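Local coordinates for protein phosphoribosylaminoimidazole carboxylase, ATPase subunit (Bacillus anthracis, PDB 3Q2O) that probably catalyses the ATP-dependent carboxylation of 5-aminoimidazole ribonucleotide to N5-carboxyaminoimidazole ribonucleotide, a step of purine biosynthesis, at residues A[111-116]-A[272-277]; A[243-248]-A[258-263]. All coordinates share one frame; numbering follows the deposited sequence.

Interaction 1: A[111-116]-A[272-277]; sequences QNRFTE and INELAP. With MG (magnesium ion), chain C.
At a hydrated magnesium site on edge strand 270-276 of the ATP-grasp domain, Arg113 and Glu116, from the first turn of helix 113-122, meet Glu274 and Leu275. That turn starts at Asn112, its N-cap. Arg113, its chain stretched out from CG to NE, puts NH2 2.9 Å from Glu274 OE1; the hydrogen bond within this salt bridge is nearly straight (164° at the hydrogen), lying in the guanidinium plane but reaching the oxygen from above the carboxylate. Glu116 reaches the strand with its chain extended, CG lying opposite the backbone N (chi1 -178°). There Leu275 N meets Glu116 OE2 at 3.2 Å, coming from well above the carboxylate plane (62° out of it), while Glu116 OE1 comes to 3.3 Å from Glu274 CB. Water 1 donates to Glu116 OE1 (2.6 Å) and also to Asn273 O, which takes a further bond from Lys117. Leu275 O binds the magnesium at 2.1 Å, joined by four waters: water 2 donates to Glu116 OE2, water 3 to Glu274 OE2 (2.5 Å). Both carboxylates thus act on the metal through water, and their negative charge would be expected to stabilise the cation and orient its hydration shell.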
ATOM      1  N   GLN A 111     -20.888 -21.265   5.221  1.00 24.02           N
ATOM      2  CA  GLN A 111     -22.075 -20.466   5.570  1.00 24.48           C
ATOM      3  C   GLN A 111     -22.899 -21.046   6.718  1.00 23.93           C
ATOM      4  O   GLN A 111     -23.778 -20.372   7.273  1.00 24.22           O
ATOM      5  CB  GLN A 111     -22.971 -20.250   4.343  1.00 24.95           C
ATOM      6  CG  GLN A 111     -22.399 -19.307   3.317  1.00 26.92           C
ATOM      7  CD  GLN A 111     -21.635 -18.170   3.956  1.00 30.24           C
ATOM      8  OE1 GLN A 111     -22.227 -17.254   4.534  1.00 31.89           O
ATOM      9  NE2 GLN A 111     -20.302 -18.226   3.865  1.00 31.50           N
ATOM     10  N   ASN A 112     -22.623 -22.297   7.059  1.00 22.75           N
ATOM     11  CA  ASN A 112     -23.350 -22.997   8.099  1.00 22.41           C
ATOM     12  C   ASN A 112     -22.342 -23.639   9.033  1.00 22.03           C
ATOM     13  O   ASN A 112     -21.489 -24.398   8.572  1.00 22.03           O
ATOM     14  CB  ASN A 112     -24.266 -24.048   7.457  1.00 22.59           C
ATOM     15  CG  ASN A 112     -25.074 -24.834   8.474  1.00 23.22           C
ATOM     16  OD1 ASN A 112     -24.520 -25.569   9.284  1.00 21.85           O
ATOM     17  ND2 ASN A 112     -26.404 -24.698   8.417  1.00 22.87           N
ATOM     18  N   ARG A 113     -22.423 -23.319  10.326  1.00 21.45           N
ATOM     19  CA  ARG A 113     -21.443 -23.807  11.321  1.00 21.78           C
ATOM     20  C   ARG A 113     -21.351 -25.330  11.391  1.00 21.47           C
ATOM     21  O   ARG A 113     -20.265 -25.876  11.573  1.00 21.09           O
ATOM     22  CB  ARG A 113     -21.749 -23.281  12.726  1.00 22.12           C
ATOM     23  CG  ARG A 113     -21.553 -21.774  12.907  1.00 24.78           C
ATOM     24  CD  ARG A 113     -21.701 -21.388  14.389  1.00 29.28           C
ATOM     25  NE  ARG A 113     -21.738 -19.935  14.556  1.00 33.49           N
ATOM     26  CZ  ARG A 113     -20.660 -19.154  14.576  1.00 35.65           C
ATOM     27  NH1 ARG A 113     -20.802 -17.843  14.731  1.00 37.78           N
ATOM     28  NH2 ARG A 113     -19.445 -19.678  14.449  1.00 35.28           N
ATOM     29  N   PHE A 114     -22.487 -26.014  11.257  1.00 20.62           N
ATOM     30  CA  PHE A 114     -22.473 -27.479  11.238  1.00 20.41           C
ATOM     31  C   PHE A 114     -21.818 -28.030   9.969  1.00 19.99           C
ATOM     32  O   PHE A 114     -20.964 -28.927  10.028  1.00 19.62           O
ATOM     33  CB  PHE A 114     -23.892 -28.056  11.416  1.00 21.16           C
ATOM     34  CG  PHE A 114     -23.919 -29.554  11.522  1.00 22.02           C
ATOM     35  CD1 PHE A 114     -23.608 -30.182  12.725  1.00 23.16           C
ATOM     36  CD2 PHE A 114     -24.252 -30.332  10.420  1.00 23.58           C
ATOM     37  CE1 PHE A 114     -23.627 -31.578  12.828  1.00 24.92           C
ATOM     38  CE2 PHE A 114     -24.277 -31.733  10.511  1.00 25.83           C
ATOM     39  CZ  PHE A 114     -23.962 -32.353  11.724  1.00 25.00           C
ATOM     40  N   THR A 115     -22.199 -27.479   8.819  1.00 19.66           N
ATOM     41  CA  THR A 115     -21.610 -27.885   7.544  1.00 19.38           C
ATOM     42  C   THR A 115     -20.114 -27.629   7.571  1.00 19.17           C
ATOM     43  O   THR A 115     -19.324 -28.473   7.136  1.00 18.89           O
ATOM     44  CB  THR A 115     -22.251 -27.125   6.366  1.00 19.77           C
ATOM     45  OG1 THR A 115     -23.663 -27.323   6.411  1.00 20.54           O
ATOM     46  CG2 THR A 115     -21.732 -27.630   5.025  1.00 20.35           C
ATOM     47  N   GLU A 116     -19.737 -26.471   8.104  1.00 18.39           N
ATOM     48  CA  GLU A 116     -18.347 -26.076   8.204  1.00 18.65           C
ATOM     49  C   GLU A 116     -17.524 -27.050   9.054  1.00 18.80           C
ATOM     50  O   GLU A 116     -16.448 -27.468   8.637  1.00 18.01           O
ATOM     51  CB  GLU A 116     -18.242 -24.662   8.782  1.00 18.50           C
ATOM     52  CG  GLU A 116     -16.827 -24.131   8.877  1.00 20.79           C
ATOM     53  CD  GLU A 116     -16.810 -22.676   9.301  1.00 25.28           C
ATOM     54  OE1 GLU A 116     -17.026 -22.386  10.497  1.00 28.30           O
ATOM     55  OE2 GLU A 116     -16.615 -21.820   8.422  1.00 26.54           O
ATOM     56  N   ILE A 272      -9.682 -26.210  15.264  1.00 20.22           N
ATOM     57  CA  ILE A 272     -10.206 -25.251  14.291  1.00 20.12           C
ATOM     58  C   ILE A 272     -11.550 -24.727  14.780  1.00 20.08           C
ATOM     59  O   ILE A 272     -12.443 -25.509  15.106  1.00 19.69           O
ATOM     60  CB  ILE A 272     -10.378 -25.859  12.884  1.00 20.17           C
ATOM     61  CG1 ILE A 272      -9.140 -26.669  12.482  1.00 20.61           C
ATOM     62  CG2 ILE A 272     -10.681 -24.756  11.861  1.00 19.41           C
ATOM     63  CD1 ILE A 272      -7.836 -25.853  12.425  1.00 21.77           C
ATOM     64  N   ASN A 273     -11.659 -23.403  14.834  1.00 19.70           N
ATOM     65  CA  ASN A 273     -12.836 -22.678  15.316  1.00 20.62           C
ATOM     66  C   ASN A 273     -13.792 -22.373  14.148  1.00 20.46           C
ATOM     67  O   ASN A 273     -14.895 -22.925  14.072  1.00 20.63           O
ATOM     68  CB  ASN A 273     -12.338 -21.388  16.028  1.00 20.76           C
ATOM     69  CG  ASN A 273     -13.468 -20.444  16.469  1.00 23.25           C
ATOM     70  OD1 ASN A 273     -14.614 -20.859  16.664  1.00 22.62           O
ATOM     71  ND2 ASN A 273     -13.119 -19.158  16.666  1.00 22.66           N
ATOM     72  N   GLU A 274     -13.361 -21.509  13.229  1.00 20.13           N
ATOM     73  CA  GLU A 274     -14.163 -21.170  12.058  1.00 20.28           C
ATOM     74  C   GLU A 274     -13.329 -20.607  10.902  1.00 19.62           C
ATOM     75  O   GLU A 274     -12.177 -20.202  11.087  1.00 20.04           O
ATOM     76  CB  GLU A 274     -15.333 -20.240  12.429  1.00 20.70           C
ATOM     77  CG  GLU A 274     -14.938 -18.958  13.138  1.00 23.59           C
ATOM     78  CD  GLU A 274     -16.147 -18.112  13.491  1.00 27.42           C
ATOM     79  OE1 GLU A 274     -16.857 -18.432  14.473  1.00 30.22           O
ATOM     80  OE2 GLU A 274     -16.392 -17.122  12.787  1.00 30.13           O
ATOM     81  N   LEU A 275     -13.932 -20.605   9.716  1.00 18.91           N
ATOM     82  CA  LEU A 275     -13.275 -20.254   8.465  1.00 18.39           C
ATOM     83  C   LEU A 275     -13.920 -19.006   7.865  1.00 18.62           C
ATOM     84  O   LEU A 275     -15.130 -18.816   7.990  1.00 18.34           O
ATOM     85  CB  LEU A 275     -13.413 -21.411   7.461  1.00 18.39           C
ATOM     86  CG  LEU A 275     -12.938 -22.797   7.912  1.00 19.12           C
ATOM     87  CD1 LEU A 275     -13.078 -23.851   6.801  1.00 18.29           C
ATOM     88  CD2 LEU A 275     -11.507 -22.735   8.381  1.00 17.77           C
ATOM     89  N   ALA A 276     -13.116 -18.161   7.228  1.00 17.76           N
ATOM     90  CA  ALA A 276     -13.670 -17.073   6.413  1.00 18.31           C
ATOM     91  C   ALA A 276     -13.004 -17.122   5.056  1.00 17.76           C
ATOM     92  O   ALA A 276     -11.788 -16.980   4.959  1.00 17.96           O
ATOM     93  CB  ALA A 276     -13.480 -15.702   7.084  1.00 17.59           C
ATOM     94  N   PRO A 277     -13.792 -17.365   3.998  1.00 17.86           N
ATOM     95  CA  PRO A 277     -13.218 -17.491   2.662  1.00 17.17           C
ATOM     96  C   PRO A 277     -13.027 -16.126   1.989  1.00 17.17           C
ATOM     97  O   PRO A 277     -13.574 -15.856   0.925  1.00 16.67           O
ATOM     98  CB  PRO A 277     -14.244 -18.358   1.928  1.00 17.55           C
ATOM     99  CG  PRO A 277     -15.548 -18.021   2.602  1.00 17.81           C
ATOM    100  CD  PRO A 277     -15.240 -17.644   4.019  1.00 17.82           C
TER
HETATM  101 MG    MG C 384     -16.691 -17.617   8.749  1.00 33.77          MG
HETATM  102  O   HOH W   1     -16.615 -24.218  12.337  1.00 51.61           O
HETATM  103  O   HOH W   2     -17.613 -19.612   9.208  1.00 25.39           O
HETATM  104  O   HOH W   3     -15.728 -17.111  10.360  1.00 24.37           O
HETATM  105  O   HOH W   4     -16.685 -15.772   7.802  1.00 24.34           O
HETATM  106  O   HOH W   5     -17.903 -18.189   7.089  1.00 37.69           O

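Interaction 2: A[243-248]-A[258-263]; sequences AYAKVL and LAVEMF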
ATOM      1  N   ALA A 243       0.636 -25.891   9.392  1.00 20.52           N
ATOM      2  CA  ALA A 243       0.372 -27.179   8.748  1.00 20.50           C
ATOM      3  C   ALA A 243      -1.131 -27.429   8.587  1.00 20.22           C
ATOM      4  O   ALA A 243      -1.589 -27.871   7.534  1.00 20.22           O
ATOM      5  CB  ALA A 243       1.012 -28.308   9.546  1.00 20.32           C
ATOM      6  N   TYR A 244      -1.897 -27.149   9.633  1.00 20.47           N
ATOM      7  CA  TYR A 244      -3.343 -27.359   9.596  1.00 20.36           C
ATOM      8  C   TYR A 244      -3.956 -26.494   8.509  1.00 20.86           C
ATOM      9  O   TYR A 244      -4.824 -26.954   7.752  1.00 20.65           O
ATOM     10  CB  TYR A 244      -3.968 -27.008  10.947  1.00 20.88           C
ATOM     11  CG  TYR A 244      -3.812 -28.062  12.027  1.00 19.85           C
ATOM     12  CD1 TYR A 244      -4.581 -28.000  13.189  1.00 20.09           C
ATOM     13  CD2 TYR A 244      -2.927 -29.129  11.878  1.00 19.64           C
ATOM     14  CE1 TYR A 244      -4.466 -28.956  14.182  1.00 20.52           C
ATOM     15  CE2 TYR A 244      -2.808 -30.100  12.861  1.00 20.45           C
ATOM     16  CZ  TYR A 244      -3.581 -30.012  14.008  1.00 21.03           C
ATOM     17  OH  TYR A 244      -3.447 -30.968  14.988  1.00 22.87           O
ATOM     18  N   ALA A 245      -3.495 -25.242   8.425  1.00 20.92           N
ATOM     19  CA  ALA A 245      -4.055 -24.297   7.463  1.00 21.43           C
ATOM     20  C   ALA A 245      -3.754 -24.705   6.027  1.00 21.43           C
ATOM     21  O   ALA A 245      -4.629 -24.613   5.157  1.00 21.40           O
ATOM     22  CB  ALA A 245      -3.577 -22.874   7.749  1.00 21.96           C
ATOM     23  N   LYS A 246      -2.535 -25.184   5.785  1.00 21.58           N
ATOM     24  CA  LYS A 246      -2.163 -25.720   4.469  1.00 22.55           C
ATOM     25  C   LYS A 246      -3.014 -26.917   4.058  1.00 22.38           C
ATOM     26  O   LYS A 246      -3.492 -26.984   2.923  1.00 22.55           O
ATOM     27  CB  LYS A 246      -0.680 -26.114   4.424  1.00 22.89           C
ATOM     28  CG  LYS A 246       0.255 -24.948   4.389  1.00 24.90           C
ATOM     29  CD  LYS A 246       1.634 -25.375   3.881  1.00 28.55           C
ATOM     30  CE  LYS A 246       2.703 -25.168   4.913  1.00 30.97           C
ATOM     31  NZ  LYS A 246       4.063 -25.038   4.295  1.00 31.82           N
ATOM     32  N   VAL A 247      -3.205 -27.865   4.976  1.00 22.57           N
ATOM     33  CA  VAL A 247      -4.021 -29.049   4.668  1.00 23.02           C
ATOM     34  C   VAL A 247      -5.464 -28.658   4.330  1.00 22.59           C
ATOM     35  O   VAL A 247      -6.027 -29.144   3.348  1.00 22.04           O
ATOM     36  CB  VAL A 247      -3.946 -30.142   5.772  1.00 23.55           C
ATOM     37  CG1 VAL A 247      -5.123 -31.124   5.671  1.00 24.55           C
ATOM     38  CG2 VAL A 247      -2.637 -30.891   5.679  1.00 23.61           C
ATOM     39  N   LEU A 248      -6.043 -27.753   5.120  1.00 22.73           N
ATOM     40  CA  LEU A 248      -7.368 -27.202   4.813  1.00 22.82           C
ATOM     41  C   LEU A 248      -7.465 -26.610   3.409  1.00 23.05           C
ATOM     42  O   LEU A 248      -8.384 -26.945   2.651  1.00 23.80           O
ATOM     43  CB  LEU A 248      -7.755 -26.119   5.826  1.00 22.96           C
ATOM     44  CG  LEU A 248      -8.681 -26.500   6.969  1.00 23.21           C
ATOM     45  CD1 LEU A 248      -9.152 -25.235   7.698  1.00 25.26           C
ATOM     46  CD2 LEU A 248      -9.883 -27.339   6.528  1.00 20.71           C
ATOM     47  N   LEU A 258      -8.171 -17.695   2.481  1.00 16.26           N
ATOM     48  CA  LEU A 258      -8.869 -18.382   3.573  1.00 16.35           C
ATOM     49  C   LEU A 258      -8.263 -18.022   4.942  1.00 16.53           C
ATOM     50  O   LEU A 258      -7.072 -18.264   5.199  1.00 17.04           O
ATOM     51  CB  LEU A 258      -8.846 -19.914   3.367  1.00 16.43           C
ATOM     52  CG  LEU A 258      -9.611 -20.801   4.363  1.00 16.62           C
ATOM     53  CD1 LEU A 258     -11.131 -20.587   4.268  1.00 16.09           C
ATOM     54  CD2 LEU A 258      -9.235 -22.292   4.175  1.00 16.35           C
ATOM     55  N   ALA A 259      -9.084 -17.445   5.814  1.00 16.22           N
ATOM     56  CA  ALA A 259      -8.667 -17.217   7.195  1.00 16.39           C
ATOM     57  C   ALA A 259      -9.089 -18.408   8.040  1.00 16.11           C
ATOM     58  O   ALA A 259     -10.267 -18.771   8.046  1.00 16.37           O
ATOM     59  CB  ALA A 259      -9.302 -15.950   7.735  1.00 16.18           C
ATOM     60  N   VAL A 260      -8.142 -19.013   8.750  1.00 15.72           N
ATOM     61  CA  VAL A 260      -8.455 -20.159   9.608  1.00 16.06           C
ATOM     62  C   VAL A 260      -8.268 -19.744  11.055  1.00 16.56           C
ATOM     63  O   VAL A 260      -7.124 -19.550  11.506  1.00 17.17           O
ATOM     64  CB  VAL A 260      -7.552 -21.396   9.306  1.00 16.05           C
ATOM     65  CG1 VAL A 260      -8.095 -22.658  10.024  1.00 16.49           C
ATOM     66  CG2 VAL A 260      -7.457 -21.639   7.808  1.00 15.88           C
ATOM     67  N   GLU A 261      -9.381 -19.584  11.770  1.00 16.66           N
ATOM     68  CA  GLU A 261      -9.332 -19.217  13.183  1.00 17.34           C
ATOM     69  C   GLU A 261      -9.343 -20.476  14.024  1.00 17.32           C
ATOM     70  O   GLU A 261     -10.045 -21.438  13.703  1.00 16.55           O
ATOM     71  CB  GLU A 261     -10.501 -18.311  13.567  1.00 17.32           C
ATOM     72  CG  GLU A 261     -10.505 -16.982  12.818  1.00 19.72           C
ATOM     73  CD  GLU A 261     -11.565 -16.036  13.344  1.00 22.36           C
ATOM     74  OE1 GLU A 261     -12.675 -16.002  12.772  1.00 23.99           O
ATOM     75  OE2 GLU A 261     -11.294 -15.337  14.342  1.00 23.99           O
ATOM     76  N   MET A 262      -8.560 -20.439  15.101  1.00 17.79           N
ATOM     77  CA  MET A 262      -8.213 -21.624  15.884  1.00 18.61           C
ATOM     78  C   MET A 262      -8.140 -21.292  17.361  1.00 18.62           C
ATOM     79  O   MET A 262      -8.028 -20.121  17.730  1.00 18.57           O
ATOM     80  CB  MET A 262      -6.840 -22.157  15.444  1.00 18.43           C
ATOM     81  CG  MET A 262      -6.763 -22.588  13.972  1.00 21.26           C
ATOM     82  SD  MET A 262      -5.055 -22.922  13.520  1.00 24.49           S
ATOM     83  CE  MET A 262      -5.144 -23.136  11.753  1.00 26.31           C
ATOM     84  N   PHE A 263      -8.230 -22.336  18.187  1.00 19.15           N
ATOM     85  CA  PHE A 263      -7.938 -22.283  19.618  1.00 19.78           C
ATOM     86  C   PHE A 263      -6.644 -23.056  19.867  1.00 20.79           C
ATOM     87  O   PHE A 263      -6.470 -24.176  19.363  1.00 20.41           O
ATOM     88  CB  PHE A 263      -9.055 -22.952  20.427  1.00 19.68           C
ATOM     89  CG  PHE A 263     -10.409 -22.350  20.221  1.00 20.16           C
ATOM     90  CD1 PHE A 263     -11.406 -23.068  19.564  1.00 20.16           C
ATOM     91  CD2 PHE A 263     -10.698 -21.064  20.686  1.00 20.75           C
ATOM     92  CE1 PHE A 263     -12.678 -22.507  19.365  1.00 21.15           C
ATOM     93  CE2 PHE A 263     -11.961 -20.492  20.487  1.00 21.10           C
ATOM     94  CZ  PHE A 263     -12.954 -21.221  19.833  1.00 19.86           C
TER
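No aromatic face or edge lies between helix 243-248 and strand 258-263: the Tyr244 ring turns away from the strand, leaving CB at its root to touch Met262 CE, at 4.1 Å. With CG beside the backbone N (chi1 -79°), the Tyr244 side chain is instead directed to Ile270 of the next strand and to Leu125. The other ring, that of Phe263, belongs to the far face of the sheet, where it meets Phe193 with planes at about 30°.

The interface itself is aliphatic. Its tightest point is Leu248 CD1 against Val260 CG1 at 3.6 Å, with CG2 of the same valine 4.0 Å from that methyl, so the leucine tip rests on both branches. Val260 CG2 also touches Ala245 CB, 4.1 Å away. Met262, extended beyond CG, delivers its CE methyl to within 4.3 Å of Ala245 CB. At the other end, Leu258 CD2 approaches Leu248 CB at 4.4 Å. Ala245 also touches Val199 and Val201 of strand 195-203.

No hydrogen bond crosses the contact. Leu258, Val260 and Met262, every second residue of the strand, point at the helix, while Ala259 and Glu261 between them touch His280. The two axes pass 9.5 Å apart at 135°. This is helix-on-sheet packing by alternate strand residues, here joining helix 235-251, within the ATP-grasp domain, to strands of the large antiparallel sheet, which the C-terminal part of the chain extends.

Two adjacent antiparallel strands, 256-264 and 270-276, tie the contacts together; the centres of interactions 1 and 2 lie about 11 Å apart. Asn273 N donates to Glu261 O at 2.8 Å, probably a hydrogen bond, and Asn273 and Glu274 both face Glu261 in a classic beta bulge. Farther along, Ala276 O sits 2.9 Å from Ala259 N, a second probable bond. Leu275 spans both: its backbone serves Glu116 and the magnesium in interaction 1, whereas its CD2 packs 3.5 Å from Leu248 CD1 of interaction 2. The apolar layer of interaction 2 therefore backs the metal-binding strand, with the Leu258 side chain about 8 Å from the ion.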